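Myosin-I heavy chain (PDB 5EJY) is an actin-based motor with ATPase activity that works in the early steps of phagocytosis and in adhesion, its tail carrying the MyTH4-FERM unit described here. Local coordinates at residues D103-Y106 and C107-K111. Sequence-based numbering, arbitrary orientation.
Sequences DEIY and CQLIK
The NH2 end of the Q108 amide meets one carboxylate oxygen of E104, one helical turn earlier, the two planes steeply turned, 78° apart. The bond runs from Q108 NE2 to E104 OE2 over 3.0 Å and is nearly straight, 167° at the hydrogen; OE2 lies in the amide plane of Q108, and the N-H comes to its anti lone pair, away from OE1. With CG trans to the backbone N, the E104 side chain starts away from the next turn; the bend at chi2 (80°) brings its carboxylate back to Q108, whose own chain extends beyond CG. L47 N donates to OE2 as well, and L48 N and H50 NE2 to OE1. An acid suits such a cluster of donors, which probably favours its charged form. Glutamine, uncharged, can donate both to this acid and to A59 O while its chain packs on helix 53-70. The other flat group, the Y106 ring, belongs to a side chain that touches T132, C133 and P138; tyrosine suits this place, its hydroxyl bonding to F136 O.

Beside the E104-Q108 pair, I105 and L109 run alongside each other, CG2 to CD1 4.1 Å, and L109 extends onto helix 119-133. C107, small, and I110, branched and apolar, both touch F16; I110 CG1 also lies 3.2 Å from Y106 O.

Backbone bonds from C107 N to D103 O (2.9 Å) and from I110 N to Y106 O (2.9 Å) join the turns. This is the i to i+4 pattern of an alpha helix, here the buried helix 102-112 of the helical MyTH4 domain, whose side chains touch helices 16-23, 53-70 and 119-133.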
loop_
_atom_site.group_PDB
_atom_site.type_symbol
_atom_site.label_atom_id
_atom_site.label_comp_id
_atom_site.label_asym_id
_atom_site.label_seq_id
_atom_site.Cartn_x
_atom_site.Cartn_y
_atom_site.Cartn_z
ATOM N N ASP A 103 -1.430 5.760 -26.195
ATOM C CA ASP A 103 -1.920 6.920 -26.966
ATOM C C ASP A 103 -3.130 6.537 -27.802
ATOM O O ASP A 103 -4.083 7.310 -27.927
ATOM C CB ASP A 103 -0.814 7.554 -27.809
ATOM C CG ASP A 103 0.222 8.272 -26.957
ATOM O OD1 ASP A 103 -0.036 8.507 -25.749
ATOM O OD2 ASP A 103 1.293 8.608 -27.491
ATOM N N GLU A 104 -3.105 5.324 -28.347
ATOM C CA GLU A 104 -4.269 4.758 -29.021
ATOM C C GLU A 104 -5.533 4.879 -28.172
ATOM O O GLU A 104 -6.551 5.414 -28.626
ATOM C CB GLU A 104 -4.019 3.286 -29.370
ATOM C CG GLU A 104 -5.230 2.579 -29.963
ATOM C CD GLU A 104 -5.429 2.887 -31.437
ATOM O OE1 GLU A 104 -4.420 3.104 -32.143
ATOM O OE2 GLU A 104 -6.601 2.917 -31.881
ATOM N N ILE A 105 -5.465 4.369 -26.942
ATOM C CA ILE A 105 -6.584 4.434 -26.014
ATOM C C ILE A 105 -7.043 5.868 -25.784
ATOM O O ILE A 105 -8.242 6.163 -25.866
ATOM C CB ILE A 105 -6.247 3.750 -24.658
ATOM C CG1 ILE A 105 -6.001 2.248 -24.867
ATOM C CG2 ILE A 105 -7.356 3.996 -23.624
ATOM C CD1 ILE A 105 -5.105 1.619 -23.788
ATOM N N TYR A 106 -6.114 6.774 -25.504
ATOM C CA TYR A 106 -6.530 8.147 -25.242
ATOM C C TYR A 106 -7.190 8.789 -26.469
ATOM O O TYR A 106 -8.146 9.531 -26.332
ATOM C CB TYR A 106 -5.354 9.000 -24.779
ATOM C CG TYR A 106 -5.092 8.937 -23.289
ATOM C CD1 TYR A 106 -5.825 9.716 -22.405
ATOM C CD2 TYR A 106 -4.118 8.086 -22.766
ATOM C CE1 TYR A 106 -5.589 9.670 -21.037
ATOM C CE2 TYR A 106 -3.870 8.037 -21.389
ATOM C CZ TYR A 106 -4.608 8.835 -20.538
ATOM O OH TYR A 106 -4.377 8.805 -19.179
ATOM N N CYS A 107 -6.680 8.492 -27.660
ATOM C CA CYS A 107 -7.243 9.057 -28.886
ATOM C C CYS A 107 -8.653 8.555 -29.113
ATOM O O CYS A 107 -9.505 9.298 -29.595
ATOM C CB CYS A 107 -6.377 8.730 -30.108
ATOM S SG CYS A 107 -4.874 9.668 -30.212
ATOM N N GLN A 108 -8.898 7.286 -28.795
ATOM C CA GLN A 108 -10.249 6.741 -28.904
ATOM C C GLN A 108 -11.219 7.447 -27.966
ATOM O O GLN A 108 -12.386 7.655 -28.315
ATOM C CB GLN A 108 -10.273 5.239 -28.627
ATOM C CG GLN A 108 -9.534 4.405 -29.664
ATOM C CD GLN A 108 -9.675 2.908 -29.414
ATOM O OE1 GLN A 108 -10.578 2.463 -28.700
ATOM N NE2 GLN A 108 -8.783 2.126 -30.005
ATOM N N LEU A 109 -10.749 7.806 -26.774
ATOM C CA LEU A 109 -11.620 8.481 -25.801
ATOM C C LEU A 109 -11.857 9.952 -26.165
ATOM O O LEU A 109 -12.956 10.486 -25.975
ATOM C CB LEU A 109 -11.050 8.364 -24.381
ATOM C CG LEU A 109 -10.815 6.916 -23.941
ATOM C CD1 LEU A 109 -10.143 6.839 -22.566
ATOM C CD2 LEU A 109 -12.126 6.122 -23.960
ATOM N N ILE A 110 -10.818 10.611 -26.664
ATOM C CA ILE A 110 -10.980 11.972 -27.179
ATOM C C ILE A 110 -12.011 11.953 -28.298
ATOM O O ILE A 110 -12.973 12.728 -28.291
ATOM C CB ILE A 110 -9.657 12.526 -27.712
ATOM C CG1 ILE A 110 -8.658 12.679 -26.563
ATOM C CG2 ILE A 110 -9.878 13.877 -28.430
ATOM C CD1 ILE A 110 -7.222 12.835 -27.008
ATOM N N LYS A 111 -11.812 11.040 -29.243
ATOM C CA LYS A 111 -12.719 10.859 -30.377
ATOM C C LYS A 111 -14.174 10.658 -29.946
ATOM O O LYS A 111 -15.077 11.354 -30.427
ATOM C CB LYS A 111 -12.245 9.675 -31.242
ATOM C CG LYS A 111 -13.292 9.103 -32.188
ATOM C CD LYS A 111 -12.754 7.866 -32.935
ATOM C CE LYS A 111 -13.871 7.161 -33.695
ATOM N NZ LYS A 111 -14.391 8.035 -34.802
#